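Local coordinates for radical SAM domain protein (Methanothrix thermoacetophila, PDB 6Y1X) that probably acts as the radical SAM carbide synthase NifB, using [4Fe-4S] clusters to build NifB-co, a precursor of the nitrogenase FeMo cofactor, at residues K235-G240 with K275-M280; D231-I236 with F242-M247; Y177-V180 with E185-E188. All blocks are in the same frame, centred on the assembly; numbering follows the deposited sequence.

Contact 1 of 3, residues K235-G240 with K275-M280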
loop_
_atom_site.group_PDB
_atom_site.type_symbol
_atom_site.label_atom_id
_atom_site.label_comp_id
_atom_site.label_asym_id
_atom_site.label_seq_id
_atom_site.Cartn_x
_atom_site.Cartn_y
_atom_site.Cartn_z
ATOM N N LYS A 235 14.237 4.719 -9.161
ATOM C CA LYS A 235 14.750 3.889 -8.076
ATOM C C LYS A 235 13.990 2.567 -7.981
ATOM O O LYS A 235 14.602 1.495 -7.907
ATOM C CB LYS A 235 14.666 4.667 -6.762
ATOM C CG LYS A 235 15.124 3.923 -5.521
ATOM C CD LYS A 235 16.618 3.628 -5.605
ATOM C CE LYS A 235 17.161 3.160 -4.259
ATOM N NZ LYS A 235 18.599 2.753 -4.335
ATOM N N ILE A 236 12.650 2.619 -7.977
ATOM C CA ILE A 236 11.884 1.379 -7.826
ATOM C C ILE A 236 12.028 0.494 -9.054
ATOM O O ILE A 236 11.885 -0.732 -8.961
ATOM C CB ILE A 236 10.398 1.653 -7.510
ATOM C CG1 ILE A 236 9.708 2.373 -8.665
ATOM C CG2 ILE A 236 10.270 2.443 -6.224
ATOM C CD1 ILE A 236 8.207 2.585 -8.444
ATOM N N LYS A 237 12.278 1.089 -10.224
ATOM C CA LYS A 237 12.502 0.293 -11.425
ATOM C C LYS A 237 13.774 -0.535 -11.295
ATOM O O LYS A 237 13.782 -1.735 -11.598
ATOM C CB LYS A 237 12.566 1.211 -12.650
ATOM C CG LYS A 237 12.990 0.536 -13.946
ATOM C CD LYS A 237 11.996 -0.522 -14.394
ATOM C CE LYS A 237 12.366 -1.058 -15.774
ATOM N NZ LYS A 237 12.667 0.048 -16.733
ATOM N N SER A 238 14.860 0.088 -10.827
ATOM C CA SER A 238 16.108 -0.645 -10.630
ATOM C C SER A 238 15.961 -1.733 -9.578
ATOM O O SER A 238 16.654 -2.755 -9.644
ATOM C CB SER A 238 17.233 0.306 -10.220
ATOM O OG SER A 238 17.666 1.097 -11.310
ATOM N N MET A 239 15.088 -1.520 -8.594
ATOM C CA MET A 239 14.924 -2.458 -7.492
ATOM C C MET A 239 14.042 -3.650 -7.832
ATOM O O MET A 239 13.966 -4.585 -7.029
ATOM C CB MET A 239 14.362 -1.736 -6.271
ATOM C CG MET A 239 15.309 -0.698 -5.697
ATOM S SD MET A 239 14.579 0.139 -4.284
ATOM C CE MET A 239 14.944 -1.033 -2.984
ATOM N N GLY A 240 13.380 -3.652 -8.984
ATOM C CA GLY A 240 12.543 -4.777 -9.354
ATOM C C GLY A 240 11.078 -4.663 -9.010
ATOM O O GLY A 240 10.375 -5.678 -9.042
ATOM N N LYS A 275 7.487 5.394 -19.461
ATOM C CA LYS A 275 8.723 5.068 -20.168
ATOM C C LYS A 275 9.800 4.553 -19.221
ATOM O O LYS A 275 10.803 4.001 -19.682
ATOM C CB LYS A 275 9.229 6.285 -20.942
ATOM C CG LYS A 275 8.177 6.950 -21.810
ATOM C CD LYS A 275 8.642 8.314 -22.301
ATOM C CE LYS A 275 7.576 8.986 -23.164
ATOM N NZ LYS A 275 7.921 10.400 -23.501
ATOM N N ILE A 276 9.624 4.746 -17.920
ATOM C CA ILE A 276 10.533 4.225 -16.906
ATOM C C ILE A 276 10.034 2.902 -16.342
ATOM O O ILE A 276 10.778 1.923 -16.278
ATOM C CB ILE A 276 10.729 5.265 -15.781
ATOM C CG1 ILE A 276 11.206 6.600 -16.354
ATOM C CG2 ILE A 276 11.693 4.732 -14.731
ATOM C CD1 ILE A 276 11.178 7.733 -15.350
ATOM N N ILE A 277 8.771 2.862 -15.926
ATOM C CA ILE A 277 8.200 1.704 -15.247
ATOM C C ILE A 277 6.711 1.645 -15.549
ATOM O O ILE A 277 6.045 2.679 -15.661
ATOM C CB ILE A 277 8.469 1.754 -13.724
ATOM C CG1 ILE A 277 8.024 0.448 -13.055
ATOM C CG2 ILE A 277 7.830 2.985 -13.089
ATOM C CD1 ILE A 277 8.459 0.317 -11.608
ATOM N N LYS A 278 6.196 0.423 -15.672
ATOM C CA LYS A 278 4.778 0.195 -15.916
ATOM C C LYS A 278 3.929 0.961 -14.910
ATOM O O LYS A 278 4.213 0.957 -13.709
ATOM C CB LYS A 278 4.495 -1.308 -15.809
ATOM C CG LYS A 278 3.078 -1.744 -16.120
ATOM C CD LYS A 278 2.945 -3.258 -15.941
ATOM C CE LYS A 278 1.558 -3.762 -16.313
ATOM N NZ LYS A 278 1.281 -3.629 -17.769
ATOM N N GLN A 279 2.912 1.661 -15.412
ATOM C CA GLN A 279 2.020 2.455 -14.579
ATOM C C GLN A 279 0.650 1.803 -14.457
ATOM O O GLN A 279 0.116 1.272 -15.435
ATOM C CB GLN A 279 1.855 3.860 -15.166
ATOM C CG GLN A 279 3.147 4.640 -15.241
ATOM C CD GLN A 279 3.630 5.044 -13.874
ATOM O OE1 GLN A 279 2.860 5.561 -13.064
ATOM N NE2 GLN A 279 4.895 4.773 -13.588
ATOM N N MET A 280 0.085 1.836 -13.252
ATOM C CA MET A 280 -1.282 1.373 -13.042
ATOM C C MET A 280 -2.251 2.475 -13.466
ATOM O O MET A 280 -2.171 3.599 -12.957
ATOM C CB MET A 280 -1.503 0.988 -11.580
ATOM C CG MET A 280 -2.849 0.325 -11.304
ATOM S SD MET A 280 -3.298 0.359 -9.557
ATOM C CE MET A 280 -4.958 -0.310 -9.601
#
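Lys237 and Ile236, on the last turn of helix 229-239, meet Ile276 and Ile277 where the chain leaves helix 263-273 and runs on toward the edge of the parallel sheet of this TIM-barrel-type radical SAM fold. The helix ends in a Schellman motif at Gly240, whose positive phi would press a CB against the preceding carbonyl oxygen.

One polar bond joins the segments. Lys237 NZ donates to Ile276 O at 2.7 Å, approaching nearly head-on, with a C=O...N angle of 165°. The lysine chain bends at chi2 (64°) and again at chi4 (-47°), curling around the carbonyl so that its CD also lies 3.3 Å from Ile276 O.

The apolar part is deeper. Ile277 CD1 reaches Ile236 CG1 at 3.8 Å, the two side chains crossing at about a right angle, and the same methyl lies 4.0 Å from Lys237 CA. Ile276 CG2 rests against the CB of Lys237. Ile276 and Ile277 both touch Ala233 one turn earlier on the helix.

Within the loop, Gln279 folds back, its NE2 donating to Ile277 O at 3.2 Å from above the carbonyl plane.

Contact 2 of 3, residues D231-I236 with F242-M247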
loop_
_atom_site.group_PDB
_atom_site.type_symbol
_atom_site.label_atom_id
_atom_site.label_comp_id
_atom_site.label_asym_id
_atom_site.label_seq_id
_atom_site.Cartn_x
_atom_site.Cartn_y
_atom_site.Cartn_z
ATOM N N ASP A 231 12.401 10.593 -9.792
ATOM C CA ASP A 231 13.448 9.895 -9.048
ATOM C C ASP A 231 12.899 8.637 -8.379
ATOM O O ASP A 231 13.593 7.618 -8.289
ATOM C CB ASP A 231 14.043 10.825 -7.991
ATOM C CG ASP A 231 14.988 11.857 -8.572
ATOM O OD1 ASP A 231 15.540 11.636 -9.673
ATOM O OD2 ASP A 231 15.161 12.910 -7.924
ATOM N N ILE A 232 11.667 8.701 -7.870
ATOM C CA ILE A 232 11.052 7.517 -7.270
ATOM C C ILE A 232 10.932 6.402 -8.299
ATOM O O ILE A 232 11.290 5.247 -8.036
ATOM C CB ILE A 232 9.679 7.858 -6.664
ATOM C CG1 ILE A 232 9.810 8.896 -5.549
ATOM C CG2 ILE A 232 8.971 6.582 -6.174
ATOM C CD1 ILE A 232 8.464 9.403 -5.070
ATOM N N ALA A 233 10.391 6.730 -9.479
ATOM C CA ALA A 233 10.183 5.724 -10.516
ATOM C C ALA A 233 11.487 5.059 -10.929
ATOM O O ALA A 233 11.545 3.833 -11.086
ATOM C CB ALA A 233 9.507 6.358 -11.728
ATOM N N ARG A 234 12.544 5.849 -11.122
ATOM C CA ARG A 234 13.826 5.268 -11.502
ATOM C C ARG A 234 14.339 4.318 -10.428
ATOM O O ARG A 234 14.833 3.226 -10.736
ATOM C CB ARG A 234 14.842 6.375 -11.788
ATOM C CG ARG A 234 14.618 7.082 -13.124
ATOM C CD ARG A 234 15.730 8.073 -13.432
ATOM N NE ARG A 234 15.630 9.307 -12.652
ATOM C CZ ARG A 234 15.040 10.421 -13.083
ATOM N NH1 ARG A 234 14.996 11.495 -12.306
ATOM N NH2 ARG A 234 14.512 10.472 -14.300
ATOM N N LYS A 235 14.237 4.719 -9.161
ATOM C CA LYS A 235 14.750 3.889 -8.076
ATOM C C LYS A 235 13.990 2.567 -7.981
ATOM O O LYS A 235 14.602 1.495 -7.907
ATOM C CB LYS A 235 14.666 4.667 -6.762
ATOM C CG LYS A 235 15.124 3.923 -5.521
ATOM C CD LYS A 235 16.618 3.628 -5.605
ATOM C CE LYS A 235 17.161 3.160 -4.259
ATOM N NZ LYS A 235 18.599 2.753 -4.335
ATOM N N ILE A 236 12.650 2.619 -7.977
ATOM C CA ILE A 236 11.884 1.379 -7.826
ATOM C C ILE A 236 12.028 0.494 -9.054
ATOM O O ILE A 236 11.885 -0.732 -8.961
ATOM C CB ILE A 236 10.398 1.653 -7.510
ATOM C CG1 ILE A 236 9.708 2.373 -8.665
ATOM C CG2 ILE A 236 10.270 2.443 -6.224
ATOM C CD1 ILE A 236 8.207 2.585 -8.444
ATOM N N PHE A 242 7.256 -4.129 -9.721
ATOM C CA PHE A 242 6.563 -4.557 -10.928
ATOM C C PHE A 242 5.734 -3.439 -11.547
ATOM O O PHE A 242 5.735 -3.277 -12.771
ATOM C CB PHE A 242 5.663 -5.753 -10.617
ATOM C CG PHE A 242 4.798 -6.169 -11.768
ATOM C CD1 PHE A 242 5.341 -6.811 -12.866
ATOM C CD2 PHE A 242 3.442 -5.896 -11.757
ATOM C CE1 PHE A 242 4.540 -7.183 -13.930
ATOM C CE2 PHE A 242 2.638 -6.267 -12.818
ATOM C CZ PHE A 242 3.187 -6.909 -13.904
ATOM N N ILE A 243 5.042 -2.643 -10.734
ATOM C CA ILE A 243 4.134 -1.637 -11.270
ATOM C C ILE A 243 4.081 -0.450 -10.317
ATOM O O ILE A 243 4.263 -0.592 -9.106
ATOM C CB ILE A 243 2.733 -2.244 -11.531
ATOM C CG1 ILE A 243 1.848 -1.288 -12.335
ATOM C CG2 ILE A 243 2.070 -2.676 -10.230
ATOM C CD1 ILE A 243 0.555 -1.912 -12.805
ATOM N N HIS A 244 3.801 0.725 -10.874
ATOM C CA HIS A 244 3.807 1.986 -10.145
ATOM C C HIS A 244 2.439 2.632 -10.288
ATOM O O HIS A 244 1.929 2.768 -11.406
ATOM C CB HIS A 244 4.882 2.912 -10.711
ATOM C CG HIS A 244 5.160 4.121 -9.872
ATOM N ND1 HIS A 244 5.812 5.228 -10.371
ATOM C CD2 HIS A 244 4.914 4.386 -8.568
ATOM C CE1 HIS A 244 5.939 6.131 -9.415
ATOM N NE2 HIS A 244 5.409 5.642 -8.309
ATOM N N ASN A 245 1.861 3.056 -9.169
ATOM C CA ASN A 245 0.529 3.655 -9.159
ATOM C C ASN A 245 0.645 5.068 -8.601
ATOM O O ASN A 245 0.742 5.260 -7.385
ATOM C CB ASN A 245 -0.428 2.799 -8.336
ATOM C CG ASN A 245 -1.789 3.442 -8.167
ATOM O OD1 ASN A 245 -2.237 4.206 -9.018
ATOM N ND2 ASN A 245 -2.453 3.138 -7.056
ATOM N N VAL A 246 0.615 6.058 -9.482
ATOM C CA VAL A 246 0.676 7.454 -9.069
ATOM C C VAL A 246 -0.738 7.960 -8.825
ATOM O O VAL A 246 -1.575 7.957 -9.733
ATOM C CB VAL A 246 1.403 8.308 -10.116
ATOM C CG1 VAL A 246 1.506 9.745 -9.643
ATOM C CG2 VAL A 246 2.788 7.729 -10.370
ATOM N N MET A 247 -1.008 8.378 -7.593
ATOM C CA MET A 247 -2.326 8.793 -7.155
ATOM C C MET A 247 -2.338 10.287 -6.878
ATOM O O MET A 247 -1.437 10.788 -6.192
ATOM C CB MET A 247 -2.740 8.032 -5.890
ATOM C CG MET A 247 -2.504 6.534 -5.948
ATOM S SD MET A 247 -2.868 5.733 -4.370
ATOM C CE MET A 247 -1.649 6.491 -3.312
#
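Both ring nitrogens of His244 have polar partners while its ring is packed against the helix: NE2 is hydrogen-bonded to Thr218 OG1 on the adjoining strand 213-220, and ND1 has a weak hydrogen bond with NE2 of Gln279. These two bonds, made to groups outside the helix, satisfy the polar atoms of a buried ring, and the one to Thr218 in particular probably limits its rotation.

Toward the helix the contacts are apolar. CD1 of Ile236 sits over one face of the imidazole, 3.8 Å from the ring centroid and 18° off the normal, a CH-pi contact shifted toward the rim; its nearest ring atom is His244 CG at 3.7 Å. The CG1 branch of Ile236 lies between its backbone N and carbonyl carbon (chi1 64°), and the extended chi2 then carries CD1 out over the imidazole, the two side chains crossing at about a right angle. CG2 of Val246, two residues along the same strand, covers the opposite face, 3.7 Å above the plane, so the ring is sandwiched between aliphatic groups. Ala233 CB approaches His244 ND1 obliquely at 4.1 Å, and Ile232 CG2 stands 4.3 Å from His244 NE2, also obliquely.

On the other side of the helix, Arg234 NH1 and Asp231 OD1 form a salt bridge at 2.7 Å; OD1 lies close to the guanidinium plane but is itself met from above the carboxylate plane.

Helix 231-236 and strand 243-247 run nearly antiparallel, their axes 9.8 Å apart at an angle of 162°. This is the helix-on-sheet packing of a beta-alpha-beta crossover, here strand 213-220, helix 229-239 and edge strand 243-248 of the radical SAM partial barrel.

Contact 3 of 3, residues Y177-V180 with E185-E188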
loop_
_atom_site.group_PDB
_atom_site.type_symbol
_atom_site.label_atom_id
_atom_site.label_comp_id
_atom_site.label_asym_id
_atom_site.label_seq_id
_atom_site.Cartn_x
_atom_site.Cartn_y
_atom_site.Cartn_z
ATOM N N TYR A 177 5.556 13.579 6.416
ATOM C CA TYR A 177 5.209 12.816 7.606
ATOM C C TYR A 177 5.396 13.647 8.868
ATOM O O TYR A 177 6.429 14.303 9.038
ATOM C CB TYR A 177 6.059 11.551 7.664
ATOM C CG TYR A 177 5.883 10.726 6.421
ATOM C CD1 TYR A 177 4.765 9.923 6.243
ATOM C CD2 TYR A 177 6.806 10.807 5.389
ATOM C CE1 TYR A 177 4.602 9.182 5.084
ATOM C CE2 TYR A 177 6.647 10.081 4.228
ATOM C CZ TYR A 177 5.545 9.269 4.081
ATOM O OH TYR A 177 5.392 8.552 2.917
ATOM N N ASP A 178 4.404 13.597 9.760
ATOM C CA ASP A 178 4.547 14.222 11.072
ATOM C C ASP A 178 5.502 13.429 11.950
ATOM O O ASP A 178 6.354 14.008 12.633
ATOM C CB ASP A 178 3.189 14.313 11.774
ATOM C CG ASP A 178 2.383 15.516 11.358
ATOM O OD1 ASP A 178 2.880 16.350 10.576
ATOM O OD2 ASP A 178 1.235 15.625 11.832
ATOM N N TYR A 179 5.371 12.106 11.953
ATOM C CA TYR A 179 6.173 11.268 12.829
ATOM C C TYR A 179 6.095 9.834 12.336
ATOM O O TYR A 179 5.225 9.476 11.541
ATOM C CB TYR A 179 5.709 11.367 14.292
ATOM C CG TYR A 179 4.301 10.877 14.565
ATOM C CD1 TYR A 179 4.011 9.517 14.637
ATOM C CD2 TYR A 179 3.260 11.774 14.755
ATOM C CE1 TYR A 179 2.729 9.072 14.885
ATOM C CE2 TYR A 179 1.976 11.335 15.010
ATOM C CZ TYR A 179 1.716 9.983 15.072
ATOM O OH TYR A 179 0.433 9.539 15.318
ATOM N N VAL A 180 7.012 9.016 12.844
ATOM C CA VAL A 180 6.949 7.569 12.705
ATOM C C VAL A 180 7.179 6.974 14.084
ATOM O O VAL A 180 7.894 7.543 14.917
ATOM C CB VAL A 180 7.978 7.007 11.691
ATOM C CG1 VAL A 180 7.893 7.742 10.353
ATOM C CG2 VAL A 180 9.383 7.084 12.243
ATOM N N GLU A 185 9.497 3.877 19.857
ATOM C CA GLU A 185 9.896 5.270 19.939
ATOM C C GLU A 185 9.270 6.058 18.801
ATOM O O GLU A 185 9.242 5.606 17.654
ATOM C CB GLU A 185 11.427 5.413 19.908
ATOM C CG GLU A 185 11.918 6.849 19.957
ATOM C CD GLU A 185 13.337 6.973 20.489
ATOM O OE1 GLU A 185 13.942 5.939 20.847
ATOM O OE2 GLU A 185 13.852 8.108 20.531
ATOM N N ARG A 186 8.739 7.226 19.147
ATOM C CA ARG A 186 8.190 8.159 18.176
ATOM C C ARG A 186 9.291 9.130 17.767
ATOM O O ARG A 186 9.933 9.740 18.626
ATOM C CB ARG A 186 6.998 8.902 18.786
ATOM C CG ARG A 186 6.184 9.759 17.833
ATOM C CD ARG A 186 4.755 9.918 18.369
ATOM N NE ARG A 186 4.166 11.225 18.083
ATOM C CZ ARG A 186 2.866 11.498 18.182
ATOM N NH1 ARG A 186 2.001 10.551 18.534
ATOM N NH2 ARG A 186 2.420 12.712 17.897
ATOM N N TYR A 187 9.503 9.267 16.461
ATOM C CA TYR A 187 10.513 10.149 15.900
ATOM C C TYR A 187 9.812 11.182 15.029
ATOM O O TYR A 187 8.780 10.891 14.419
ATOM C CB TYR A 187 11.515 9.373 15.027
ATOM C CG TYR A 187 12.301 8.292 15.735
ATOM C CD1 TYR A 187 11.803 7.001 15.811
ATOM C CD2 TYR A 187 13.556 8.547 16.283
ATOM C CE1 TYR A 187 12.511 5.995 16.429
ATOM C CE2 TYR A 187 14.276 7.544 16.910
ATOM C CZ TYR A 187 13.743 6.266 16.974
ATOM O OH TYR A 187 14.425 5.251 17.600
ATOM N N GLU A 188 10.401 12.372 14.934
ATOM C CA GLU A 188 9.889 13.432 14.078
ATOM C C GLU A 188 10.984 13.925 13.143
ATOM O O GLU A 188 12.163 13.595 13.295
ATOM C CB GLU A 188 9.349 14.609 14.906
ATOM C CG GLU A 188 8.148 14.268 15.778
ATOM C CD GLU A 188 7.604 15.478 16.521
ATOM O OE1 GLU A 188 6.828 15.289 17.481
ATOM O OE2 GLU A 188 7.956 16.619 16.148
#
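Tyr179 lays its ring under the guanidinium of Arg186, the two flat groups stacked with centres 3.5 Å apart and planes only 15° from parallel. Arg186 CZ stands over the ring face, shifted toward the rim, in a cation-pi contact; Arg186 NH2 comes within 3.2 Å of Tyr179 CE2. Farther back along the arginine, Arg186 CD adds a CH-pi contact 4.0 Å from the centroid of the Tyr179 ring. Tyr179 holds its CG between the backbone N and carbonyl carbon (chi1 63°), which stands the ring up beside the neighbouring strand, where the arginine can fold over it. A serine here would probably leave the Arg186 guanidinium without its stacking surface and free to swing toward solvent.

Beneath this stack, Val180 and Tyr187 form an antiparallel hydrogen-bonded pair. Tyr187 N donates to Val180 O at 2.8 Å and 170°, while the return bond, Val180 N to Tyr187 O, measures 3.0 Å and is more bent. Tyr187 O also receives a CA-H...O contact from Tyr179. Val180 CG2 meets Tyr187 CB on the face away from the stack.

The hairpin belongs to a three-stranded antiparallel sheet: backbone hydrogen bonds link Gln62 of strand 61-63 with Asp178 and Tyr179, near cluster-ligating Cys59 and Cys63, while Val180 and Tyr187 pack down on Ala192 of helix 189-209.

How the contacts relate
Along the chain, contact 3 closes before contacts 1 and 2 open from the same helix, 229-239. Those two are neighbours, their centres about 5 Å apart, and share Lys235 and Ile236. The segment 275-280 also runs beside strand 243-248, with probable backbone hydrogen bonds between Met280 N and His244 O and between His244 N and Lys278 O, so the C-terminal chain borders the edge strand of the parallel sheet. Contact 3 lies in the separate antiparallel sheet, about 28 Å from contact 1 and about 24 Å from contact 2 between centres. The hairpin lies near the cluster held by Cys59, Cys63, Cys66 and Cys72, the side chain of Tyr179 about 7 Å from it, whereas contacts 1 and 2 pack helix 229-239 and the C-terminal chain against the partial barrel's last strand.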